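Local coordinates for tail fiber protein (Acinetobacter phage AM24, PDB 5W5P) that probably serves as the trimeric tailspike with which the phage recognises, and perhaps degrades, the capsular polysaccharide of Acinetobacter baumannii, at residues 100-105 against 129-134; 154-157 against 161-164; 185-190 against 223-228. One frame throughout, in Å; residues are numbered along the deposited sequence.

From the N terminus, interaction 1 comes first: the chain leaves strand 97-100 of a small antiparallel sheet, and residues 100-105 meet the end of helix 122-132, closing the loop 106-128, which carries most of the helix. Interaction 2 is a tight local closure, 154-157 against 161-164, in the loop between strands 151-153 and 164-169. Interaction 3 spans further, bringing the loop after strand 182-184 onto the chain around strand 226-227. The three follow in series, none nested or crossing, yet neighbours touch: Tyr133 and Gly134 pack on Met162 and Met164, and Thr155 on Arg186. Together they join the N-terminal sheet and helix to the first parallel strands of the spike.

Interaction 1: residues 100-105 against 129-134; sequences RKWNTH and VDVSYG
Trp102 reaches the end of helix 122-132 with the far corner of its indole, meeting Val131 and Ser132. Its CB leaves the backbone toward the helix, and chi1 of 64° sets CG between the backbone N and the carbonyl carbon. From there the ring system extends its six-membered part forward: CZ2 and CH2 make the contact. CZ2 lies 4.2 Å from Val131 CG2, the apolar part of the meeting, and 3.7 Å from Val131 O. CH2, at the tip, comes to 3.4 Å from Val131 O, and 4.1 Å from Ser132 CA. The carbonyl oxygen thus sits at the ring edge, in its plane, an approach that is probably mildly favourable, since the C-H rim of an indole is slightly positive. Val131 meets the ring with CG2, the methyl held between its own backbone N and carbonyl carbon.

The helix end itself is tied by its backbone. Val129 O accepts from both Ser132 N, at 3.3 Å, and Gly134 N, at 3.1 Å, while Tyr133 takes a positive phi of 57° as the chain leaves the helix. Ser132 OG is engaged by Ala128 O and Arg135 N, so the hydroxyl links the last turn of the helix to the start of strand 135-140. Outside the two segments, Trp110 of the same chain meets Trp102 edge-to-face and makes a cation-pi contact with Arg100. The arrangement is an aromatic edge packed on a helix C-terminus, at the junction where the N-terminal antiparallel sheet gives way to the parallel beta-helix of the tailspike.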
ATOM      1  N   ARG A 100      30.314  14.424  32.546  1.00 47.01           N
ATOM      2  CA  ARG A 100      29.031  15.053  32.266  1.00 45.77           C
ATOM      3  C   ARG A 100      27.892  14.124  32.658  1.00 44.83           C
ATOM      4  O   ARG A 100      27.941  12.914  32.418  1.00 48.94           O
ATOM      5  CB  ARG A 100      28.936  15.414  30.779  1.00 39.41           C
ATOM      6  CG  ARG A 100      27.625  16.045  30.354  1.00 44.59           C
ATOM      7  CD  ARG A 100      27.546  16.171  28.833  1.00 44.95           C
ATOM      8  NE  ARG A 100      28.627  16.985  28.282  1.00 39.07           N
ATOM      9  CZ  ARG A 100      28.569  18.305  28.146  1.00 39.00           C
ATOM     10  NH1 ARG A 100      27.482  18.961  28.524  1.00 39.00           N
ATOM     11  NH2 ARG A 100      29.592  18.970  27.629  1.00 39.15           N
ATOM     12  N   LYS A 101      26.868  14.699  33.281  1.00 42.19           N
ATOM     13  CA  LYS A 101      25.645  13.974  33.605  1.00 40.42           C
ATOM     14  C   LYS A 101      24.738  14.024  32.383  1.00 43.08           C
ATOM     15  O   LYS A 101      24.265  15.099  32.001  1.00 43.62           O
ATOM     16  CB  LYS A 101      24.956  14.584  34.822  1.00 46.49           C
ATOM     17  CG  LYS A 101      25.826  14.677  36.073  1.00 50.52           C
ATOM     18  CD  LYS A 101      25.441  13.616  37.091  1.00 54.28           C
ATOM     19  CE  LYS A 101      25.568  14.139  38.513  1.00 54.79           C
ATOM     20  NZ  LYS A 101      25.077  13.140  39.498  1.00 54.66           N
ATOM     21  N   TRP A 102      24.506  12.868  31.762  1.00 41.25           N
ATOM     22  CA  TRP A 102      23.618  12.787  30.611  1.00 43.00           C
ATOM     23  C   TRP A 102      23.106  11.360  30.477  1.00 46.21           C
ATOM     24  O   TRP A 102      23.882  10.405  30.593  1.00 44.87           O
ATOM     25  CB  TRP A 102      24.331  13.232  29.325  1.00 45.99           C
ATOM     26  CG  TRP A 102      25.484  12.359  28.903  1.00 48.66           C
ATOM     27  CD1 TRP A 102      26.721  12.301  29.475  1.00 50.62           C
ATOM     28  CD2 TRP A 102      25.508  11.432  27.811  1.00 48.69           C
ATOM     29  NE1 TRP A 102      27.510  11.393  28.811  1.00 44.51           N
ATOM     30  CE2 TRP A 102      26.789  10.846  27.787  1.00 44.83           C
ATOM     31  CE3 TRP A 102      24.571  11.040  26.852  1.00 53.84           C
ATOM     32  CZ2 TRP A 102      27.157   9.892  26.842  1.00 44.12           C
ATOM     33  CZ3 TRP A 102      24.938  10.087  25.917  1.00 54.12           C
ATOM     34  CH2 TRP A 102      26.221   9.526  25.920  1.00 48.68           C
ATOM     35  N   ASN A 103      21.801  11.219  30.245  1.00 47.67           N
ATOM     36  CA  ASN A 103      21.182   9.920  30.023  1.00 49.34           C
ATOM     37  C   ASN A 103      20.406   9.882  28.715  1.00 52.95           C
ATOM     38  O   ASN A 103      19.641   8.938  28.478  1.00 50.89           O
ATOM     39  CB  ASN A 103      20.263   9.548  31.190  1.00 49.38           C
ATOM     40  CG  ASN A 103      19.254  10.632  31.511  1.00 52.92           C
ATOM     41  OD1 ASN A 103      18.907  11.452  30.661  1.00 44.94           O
ATOM     42  ND2 ASN A 103      18.771  10.639  32.747  1.00 56.37           N
ATOM     43  N   THR A 104      20.574  10.893  27.869  1.00 58.67           N
ATOM     44  CA  THR A 104      19.888  10.945  26.590  1.00 65.12           C
ATOM     45  C   THR A 104      20.878  10.773  25.450  1.00 73.50           C
ATOM     46  O   THR A 104      21.871  10.047  25.569  1.00 75.56           O
ATOM     47  CB  THR A 104      19.156  12.274  26.423  1.00 65.86           C
ATOM     48  OG1 THR A 104      20.120  13.315  26.219  1.00 59.91           O
ATOM     49  CG2 THR A 104      18.323  12.591  27.654  1.00 70.72           C
ATOM     50  N   HIS A 105      20.615  11.466  24.354  1.00 75.51           N
ATOM     51  CA  HIS A 105      21.439  11.435  23.160  1.00 71.39           C
ATOM     52  C   HIS A 105      22.586  12.436  23.269  1.00 62.21           C
ATOM     53  O   HIS A 105      22.440  13.521  23.838  1.00 61.18           O
ATOM     54  CB  HIS A 105      20.565  11.761  21.953  1.00 78.35           C
ATOM     55  CG  HIS A 105      19.617  12.898  22.199  1.00 80.95           C
ATOM     56  ND1 HIS A 105      19.983  14.029  22.898  1.00 80.14           N
ATOM     57  CD2 HIS A 105      18.323  13.082  21.840  1.00 81.70           C
ATOM     58  CE1 HIS A 105      18.957  14.857  22.962  1.00 80.68           C
ATOM     59  NE2 HIS A 105      17.938  14.309  22.326  1.00 81.37           N
ATOM     60  N   VAL A 129      29.342  10.289  18.347  1.00 42.56           N
ATOM     61  CA  VAL A 129      28.970   8.931  17.945  1.00 41.89           C
ATOM     62  C   VAL A 129      29.631   7.908  18.860  1.00 43.41           C
ATOM     63  O   VAL A 129      28.992   6.949  19.313  1.00 44.24           O
ATOM     64  CB  VAL A 129      29.346   8.680  16.467  1.00 41.12           C
ATOM     65  CG1 VAL A 129      29.244   7.200  16.124  1.00 38.41           C
ATOM     66  CG2 VAL A 129      28.480   9.501  15.531  1.00 37.96           C
ATOM     67  N   ASP A 130      30.915   8.108  19.163  1.00 43.68           N
ATOM     68  CA  ASP A 130      31.678   7.093  19.883  1.00 44.38           C
ATOM     69  C   ASP A 130      31.176   6.903  21.310  1.00 47.18           C
ATOM     70  O   ASP A 130      31.144   5.772  21.812  1.00 49.48           O
ATOM     71  CB  ASP A 130      33.161   7.460  19.866  1.00 41.45           C
ATOM     72  CG  ASP A 130      33.702   7.602  18.455  1.00 45.68           C
ATOM     73  OD1 ASP A 130      33.185   6.918  17.544  1.00 45.98           O
ATOM     74  OD2 ASP A 130      34.638   8.404  18.252  1.00 50.27           O
ATOM     75  N   VAL A 131      30.770   7.984  21.983  1.00 46.44           N
ATOM     76  CA  VAL A 131      30.323   7.867  23.371  1.00 46.08           C
ATOM     77  C   VAL A 131      28.840   7.541  23.500  1.00 48.02           C
ATOM     78  O   VAL A 131      28.379   7.231  24.608  1.00 52.46           O
ATOM     79  CB  VAL A 131      30.633   9.153  24.168  1.00 43.40           C
ATOM     80  CG1 VAL A 131      32.112   9.482  24.083  1.00 42.13           C
ATOM     81  CG2 VAL A 131      29.793  10.316  23.659  1.00 40.90           C
ATOM     82  N   SER A 132      28.078   7.579  22.411  1.00 46.05           N
ATOM     83  CA  SER A 132      26.637   7.364  22.470  1.00 45.69           C
ATOM     84  C   SER A 132      26.200   6.051  21.836  1.00 42.98           C
ATOM     85  O   SER A 132      24.997   5.788  21.758  1.00 43.68           O
ATOM     86  CB  SER A 132      25.909   8.530  21.800  1.00 44.46           C
ATOM     87  OG  SER A 132      26.193   8.562  20.411  1.00 43.19           O
ATOM     88  N   TYR A 133      27.144   5.224  21.387  1.00 41.68           N
ATOM     89  CA  TYR A 133      26.843   4.008  20.630  1.00 42.55           C
ATOM     90  C   TYR A 133      26.029   4.333  19.381  1.00 44.32           C
ATOM     91  O   TYR A 133      25.107   3.608  19.006  1.00 48.13           O
ATOM     92  CB  TYR A 133      26.135   2.965  21.503  1.00 48.75           C
ATOM     93  CG  TYR A 133      26.928   2.548  22.719  1.00 55.62           C
ATOM     94  CD1 TYR A 133      26.749   3.191  23.937  1.00 57.19           C
ATOM     95  CD2 TYR A 133      27.855   1.511  22.651  1.00 58.01           C
ATOM     96  CE1 TYR A 133      27.471   2.819  25.056  1.00 63.08           C
ATOM     97  CE2 TYR A 133      28.585   1.130  23.770  1.00 63.02           C
ATOM     98  CZ  TYR A 133      28.387   1.791  24.972  1.00 68.99           C
ATOM     99  OH  TYR A 133      29.098   1.434  26.099  1.00 76.47           O
ATOM    100  N   GLY A 134      26.367   5.445  18.738  1.00 47.29           N
ATOM    101  CA  GLY A 134      25.691   5.842  17.519  1.00 48.87           C
ATOM    102  C   GLY A 134      24.323   6.459  17.716  1.00 50.27           C
ATOM    103  O   GLY A 134      23.377   6.098  17.010  1.00 50.04           O
TER

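Interaction 2: residues 154-157 against 161-164; sequences PTNS and DMLM
A loop between strands 151-153 and 164-169, on the early turns of the parallel beta-helix, folds back on itself here: Asn156 and Pro154 face Met162 and Met164, both selenomethionines. The polar part is one side-chain-to-backbone hydrogen bond. Asn156 CG stands anti to its own N (chi1 -174°), which carries the amide across the loop, and OD1 accepts from Met162 N at 3.0 Å. The bond is bent, 140° at the hydrogen. Met162 N approaches OD1 from 44° out of the amide plane and so misses the lone-pair directions. Asp161 N is also close to OD1, but at a poor angle. The other end of the amide has its own partner: Asn156 ND2 donates to Ala200 O of strand 199-204, so the buried side chain bridges the loop and the next turn of the spike. The Asp161 carboxylate turns to the subunit interface, where it forms a salt bridge with Arg172 of the second subunit.

Next to the amide the side chains of Asn156 and Met162 run past each other in opposite directions, with Met162 CB 3.3 Å from Asn156 OD1 and Met162 SE 4.0 Å from Asn156 CB. The chain of Met162 is extended as far as SE and then bends at chi3, which turns CE to the proline. Met164 is extended as far as its selenium, which lies alongside the same ring and near Pro154 O; only beyond it does the chain bend, in the other sense. Pro154 CG is thus touched by the terminal methyl of one selenomethionine and the selenium of the other, 3.7 Å from Met162 CE and 3.7 Å from Met164 SE.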
ATOM      1  N   PRO A 154      29.272   2.825  14.505  1.00 38.56           N
ATOM      2  CA  PRO A 154      29.853   1.577  15.017  1.00 44.60           C
ATOM      3  C   PRO A 154      29.284   0.347  14.321  1.00 45.37           C
ATOM      4  O   PRO A 154      28.190   0.364  13.751  1.00 45.60           O
ATOM      5  CB  PRO A 154      29.475   1.593  16.504  1.00 39.41           C
ATOM      6  CG  PRO A 154      28.292   2.505  16.585  1.00 38.63           C
ATOM      7  CD  PRO A 154      28.532   3.558  15.545  1.00 38.28           C
ATOM      8  N   THR A 155      30.044  -0.743  14.398  1.00 46.36           N
ATOM      9  CA  THR A 155      29.712  -1.953  13.655  1.00 43.45           C
ATOM     10  C   THR A 155      28.582  -2.718  14.337  1.00 39.84           C
ATOM     11  O   THR A 155      28.676  -3.080  15.513  1.00 40.36           O
ATOM     12  CB  THR A 155      30.947  -2.837  13.507  1.00 46.48           C
ATOM     13  OG1 THR A 155      31.962  -2.105  12.815  1.00 51.57           O
ATOM     14  CG2 THR A 155      30.606  -4.089  12.705  1.00 43.08           C
ATOM     15  N   ASN A 156      27.518  -2.971  13.586  1.00 39.23           N
ATOM     16  CA  ASN A 156      26.369  -3.718  14.078  1.00 39.19           C
ATOM     17  C   ASN A 156      25.819  -4.510  12.905  1.00 39.98           C
ATOM     18  O   ASN A 156      25.368  -3.924  11.916  1.00 41.20           O
ATOM     19  CB  ASN A 156      25.309  -2.777  14.660  1.00 42.24           C
ATOM     20  CG  ASN A 156      24.154  -3.510  15.305  1.00 38.57           C
ATOM     21  OD1 ASN A 156      24.303  -4.127  16.356  1.00 51.56           O
ATOM     22  ND2 ASN A 156      22.980  -3.390  14.712  1.00 37.94           N
ATOM     23  N   SER A 157      25.884  -5.833  13.001  1.00 39.68           N
ATOM     24  CA  SER A 157      25.447  -6.695  11.916  1.00 39.67           C
ATOM     25  C   SER A 157      23.927  -6.635  11.774  1.00 41.16           C
ATOM     26  O   SER A 157      23.225  -5.992  12.562  1.00 38.60           O
ATOM     27  CB  SER A 157      25.911  -8.125  12.162  1.00 40.77           C
ATOM     28  OG  SER A 157      25.094  -8.743  13.136  1.00 44.27           O
ATOM     29  N   ASP A 161      22.879  -6.202  18.202  1.00 43.74           N
ATOM     30  CA  ASP A 161      22.091  -5.812  19.366  1.00 43.51           C
ATOM     31  C   ASP A 161      21.936  -4.301  19.512  1.00 45.93           C
ATOM     32  O   ASP A 161      21.493  -3.835  20.568  1.00 46.59           O
ATOM     33  CB  ASP A 161      22.705  -6.405  20.639  1.00 43.59           C
ATOM     34  CG  ASP A 161      24.027  -5.756  21.024  1.00 47.44           C
ATOM     35  OD1 ASP A 161      24.643  -5.067  20.184  1.00 48.87           O
ATOM     36  OD2 ASP A 161      24.460  -5.952  22.178  1.00 49.18           O
HETATM   37  N   MSE A 162      22.270  -3.528  18.482  1.00 46.33           N
HETATM   38  CA  MSE A 162      22.225  -2.070  18.594  1.00 46.09           C
HETATM   39  C   MSE A 162      21.086  -1.453  17.790  1.00 44.96           C
HETATM   40  O   MSE A 162      20.563  -2.062  16.850  1.00 50.33           O
HETATM   41  CB  MSE A 162      23.557  -1.449  18.150  1.00 49.78           C
HETATM   42  CG  MSE A 162      24.786  -1.991  18.860  1.00 59.26           C
HETATM   43 SE   MSE A 162      26.472  -1.280  18.136  1.00 70.50          SE
HETATM   44  CE  MSE A 162      26.490   0.441  19.054  1.00 63.63           C
ATOM     45  N   LEU A 163      20.702  -0.238  18.173  1.00 40.39           N
ATOM     46  CA  LEU A 163      19.771   0.576  17.399  1.00 43.25           C
ATOM     47  C   LEU A 163      20.334   1.985  17.368  1.00 42.73           C
ATOM     48  O   LEU A 163      20.398   2.655  18.401  1.00 42.02           O
ATOM     49  CB  LEU A 163      18.368   0.552  17.997  1.00 44.11           C
ATOM     50  CG  LEU A 163      17.341   1.445  17.312  1.00 43.40           C
ATOM     51  CD1 LEU A 163      16.907   0.771  16.032  1.00 35.81           C
ATOM     52  CD2 LEU A 163      16.119   1.673  18.202  1.00 42.81           C
HETATM   53  N   MSE A 164      20.723   2.442  16.190  1.00 38.48           N
HETATM   54  CA  MSE A 164      21.386   3.732  16.086  1.00 38.88           C
HETATM   55  C   MSE A 164      20.471   4.795  15.497  1.00 40.15           C
HETATM   56  O   MSE A 164      19.565   4.481  14.721  1.00 44.60           O
HETATM   57  CB  MSE A 164      22.663   3.581  15.254  1.00 41.95           C
HETATM   58  CG  MSE A 164      23.537   2.427  15.748  1.00 48.81           C
HETATM   59 SE   MSE A 164      25.126   2.035  14.666  1.00 63.71          SE
HETATM   60  CE  MSE A 164      24.277   1.443  13.005  1.00 55.60           C
TER

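Interaction 3: residues 185-190 against 223-228; sequences KRSIGL and GDRLYN
Ser187 and Arg225 pack side chain against side chain, and this van der Waals contact is the main part of the meeting. It joins the loop after strand 182-184 to the approach to strand 226-227, among the early turns of the parallel beta-helix. Ser187 OG lies 3.7 Å from Arg225 CG, while Ser187 CB is 3.9 Å from Arg225 CD and 3.8 Å from Arg225 NE, so the serine rests along the aliphatic part of the arginine and reaches the start of its guanidinium. The arginine bends early, at chi2 (-53°), then runs straight to its end, which directs the guanidinium past the serine toward residue 190. There Arg225 NH2 comes to 4.0 Å from Leu190 O, an oblique approach beyond bonding length.

The hydrogen bonds lie within or beside each segment. A type II beta turn from Ser187 to Leu190 is closed by Leu190 N to Ser187 O, 2.9 Å, with Gly189 at the positive phi (92°) that this turn places at its third position; a bond from Ile188 N to Lys185 O, 3.1 Å, closes the overlapping turn before it. Ser187 OG is bonded to Ser184 O at the end of strand 182-184, and Arg225 NH2 donates to Glu191 O and Ser193 O in the loop that follows.

The residue before Arg225, Asp224, forms a salt bridge with Arg249 of the same chain. Buried Arg225 thus fastens the loop by donating to its backbone carbonyls, while Ser187 packs against the aliphatic stem.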
ATOM      1  N   LYS A 185      31.905   2.906  10.412  1.00 50.44           N
ATOM      2  CA  LYS A 185      33.224   3.223  10.949  1.00 47.60           C
ATOM      3  C   LYS A 185      34.278   2.245  10.449  1.00 47.07           C
ATOM      4  O   LYS A 185      35.418   2.640  10.180  1.00 52.30           O
ATOM      5  CB  LYS A 185      33.190   3.238  12.477  1.00 46.67           C
ATOM      6  CG  LYS A 185      34.511   3.655  13.118  1.00 49.27           C
ATOM      7  CD  LYS A 185      34.441   3.594  14.641  1.00 49.08           C
ATOM      8  CE  LYS A 185      34.490   4.980  15.257  1.00 53.63           C
ATOM      9  NZ  LYS A 185      35.826   5.309  15.834  1.00 59.99           N
ATOM     10  N   ARG A 186      33.921   0.964  10.306  1.00 44.83           N
ATOM     11  CA  ARG A 186      34.931  -0.027   9.951  1.00 45.25           C
ATOM     12  C   ARG A 186      35.345   0.042   8.489  1.00 48.63           C
ATOM     13  O   ARG A 186      36.306  -0.634   8.105  1.00 51.15           O
ATOM     14  CB  ARG A 186      34.449  -1.437  10.290  1.00 42.97           C
ATOM     15  CG  ARG A 186      33.219  -1.902   9.544  1.00 44.71           C
ATOM     16  CD  ARG A 186      32.951  -3.358   9.860  1.00 42.05           C
ATOM     17  NE  ARG A 186      31.684  -3.827   9.312  1.00 45.78           N
ATOM     18  CZ  ARG A 186      31.292  -5.100   9.320  1.00 46.37           C
ATOM     19  NH1 ARG A 186      32.070  -6.033   9.846  1.00 45.92           N
ATOM     20  NH2 ARG A 186      30.119  -5.442   8.805  1.00 47.39           N
ATOM     21  N   SER A 187      34.661   0.843   7.673  1.00 49.95           N
ATOM     22  CA  SER A 187      35.089   1.098   6.304  1.00 46.96           C
ATOM     23  C   SER A 187      36.042   2.281   6.189  1.00 46.54           C
ATOM     24  O   SER A 187      36.656   2.458   5.131  1.00 50.67           O
ATOM     25  CB  SER A 187      33.875   1.346   5.404  1.00 47.39           C
ATOM     26  OG  SER A 187      33.356   2.651   5.599  1.00 44.09           O
ATOM     27  N   ILE A 188      36.183   3.093   7.238  1.00 42.92           N
ATOM     28  CA  ILE A 188      37.079   4.241   7.178  1.00 46.59           C
ATOM     29  C   ILE A 188      38.521   3.754   7.126  1.00 50.22           C
ATOM     30  O   ILE A 188      38.964   2.976   7.979  1.00 51.16           O
ATOM     31  CB  ILE A 188      36.841   5.174   8.374  1.00 46.94           C
ATOM     32  CG1 ILE A 188      35.428   5.760   8.310  1.00 45.14           C
ATOM     33  CG2 ILE A 188      37.888   6.284   8.400  1.00 44.01           C
ATOM     34  CD1 ILE A 188      35.013   6.514   9.551  1.00 41.51           C
ATOM     35  N   GLY A 189      39.265   4.227   6.125  1.00 52.87           N
ATOM     36  CA  GLY A 189      40.580   3.715   5.827  1.00 53.00           C
ATOM     37  C   GLY A 189      40.599   2.586   4.818  1.00 53.97           C
ATOM     38  O   GLY A 189      41.662   2.284   4.266  1.00 55.49           O
ATOM     39  N   LEU A 190      39.456   1.954   4.562  1.00 50.15           N
ATOM     40  CA  LEU A 190      39.319   0.901   3.562  1.00 49.79           C
ATOM     41  C   LEU A 190      38.087   1.149   2.717  1.00 48.27           C
ATOM     42  O   LEU A 190      37.281   0.253   2.464  1.00 49.95           O
ATOM     43  CB  LEU A 190      39.244  -0.477   4.209  1.00 51.86           C
ATOM     44  CG  LEU A 190      40.321  -0.817   5.236  1.00 53.60           C
ATOM     45  CD1 LEU A 190      39.753  -1.710   6.326  1.00 47.35           C
ATOM     46  CD2 LEU A 190      41.503  -1.471   4.543  1.00 55.36           C
ATOM     47  N   GLY A 223      25.338   4.437   0.962  1.00 38.30           N
ATOM     48  CA  GLY A 223      24.615   3.183   0.851  1.00 37.28           C
ATOM     49  C   GLY A 223      25.486   1.967   0.615  1.00 36.61           C
ATOM     50  O   GLY A 223      24.972   0.844   0.681  1.00 35.83           O
ATOM     51  N   ASP A 224      26.777   2.161   0.326  1.00 37.94           N
ATOM     52  CA  ASP A 224      27.694   1.029   0.240  1.00 38.31           C
ATOM     53  C   ASP A 224      27.899   0.374   1.595  1.00 39.59           C
ATOM     54  O   ASP A 224      28.205  -0.823   1.661  1.00 41.39           O
ATOM     55  CB  ASP A 224      29.054   1.474  -0.303  1.00 41.84           C
ATOM     56  CG  ASP A 224      29.039   1.757  -1.787  1.00 42.73           C
ATOM     57  OD1 ASP A 224      28.591   0.891  -2.572  1.00 43.34           O
ATOM     58  OD2 ASP A 224      29.493   2.855  -2.171  1.00 40.92           O
ATOM     59  N   ARG A 225      27.758   1.143   2.684  1.00 40.79           N
ATOM     60  CA  ARG A 225      28.155   0.704   4.018  1.00 42.15           C
ATOM     61  C   ARG A 225      27.047   0.763   5.056  1.00 43.78           C
ATOM     62  O   ARG A 225      27.245   0.253   6.163  1.00 42.11           O
ATOM     63  CB  ARG A 225      29.340   1.542   4.530  1.00 38.01           C
ATOM     64  CG  ARG A 225      30.465   1.700   3.539  1.00 38.80           C
ATOM     65  CD  ARG A 225      30.948   0.359   2.999  1.00 39.43           C
ATOM     66  NE  ARG A 225      32.104   0.501   2.119  1.00 41.68           N
ATOM     67  CZ  ARG A 225      32.727  -0.518   1.535  1.00 43.92           C
ATOM     68  NH1 ARG A 225      32.297  -1.757   1.731  1.00 41.11           N
ATOM     69  NH2 ARG A 225      33.767  -0.296   0.741  1.00 42.42           N
ATOM     70  N   LEU A 226      25.897   1.353   4.736  1.00 46.25           N
ATOM     71  CA  LEU A 226      24.789   1.504   5.673  1.00 42.96           C
ATOM     72  C   LEU A 226      23.594   0.727   5.139  1.00 41.46           C
ATOM     73  O   LEU A 226      22.999   1.116   4.127  1.00 40.56           O
ATOM     74  CB  LEU A 226      24.448   2.981   5.873  1.00 41.99           C
ATOM     75  CG  LEU A 226      25.557   3.796   6.551  1.00 42.89           C
ATOM     76  CD1 LEU A 226      25.111   5.218   6.881  1.00 44.55           C
ATOM     77  CD2 LEU A 226      26.037   3.083   7.799  1.00 39.28           C
ATOM     78  N   TYR A 227      23.256  -0.372   5.811  1.00 43.34           N
ATOM     79  CA  TYR A 227      22.107  -1.200   5.473  1.00 39.88           C
ATOM     80  C   TYR A 227      21.044  -1.067   6.554  1.00 40.58           C
ATOM     81  O   TYR A 227      21.312  -0.600   7.664  1.00 44.38           O
ATOM     82  CB  TYR A 227      22.499  -2.676   5.330  1.00 41.29           C
ATOM     83  CG  TYR A 227      23.577  -2.971   4.307  1.00 41.17           C
ATOM     84  CD1 TYR A 227      23.864  -2.073   3.285  1.00 38.31           C
ATOM     85  CD2 TYR A 227      24.298  -4.166   4.356  1.00 40.32           C
ATOM     86  CE1 TYR A 227      24.846  -2.345   2.352  1.00 42.40           C
ATOM     87  CE2 TYR A 227      25.284  -4.449   3.420  1.00 39.08           C
ATOM     88  CZ  TYR A 227      25.554  -3.534   2.424  1.00 41.63           C
ATOM     89  OH  TYR A 227      26.526  -3.796   1.488  1.00 42.09           O
ATOM     90  N   ASN A 228      19.832  -1.504   6.219  1.00 37.95           N
ATOM     91  CA  ASN A 228      18.687  -1.462   7.124  1.00 34.14           C
ATOM     92  C   ASN A 228      18.504  -0.053   7.692  1.00 39.07           C
ATOM     93  O   ASN A 228      18.607   0.186   8.897  1.00 40.75           O
ATOM     94  CB  ASN A 228      18.830  -2.500   8.241  1.00 34.72           C
ATOM     95  CG  ASN A 228      18.804  -3.936   7.724  1.00 41.61           C
ATOM     96  OD1 ASN A 228      19.088  -4.196   6.556  1.00 41.37           O
ATOM     97  ND2 ASN A 228      18.473  -4.872   8.603  1.00 35.66           N
TER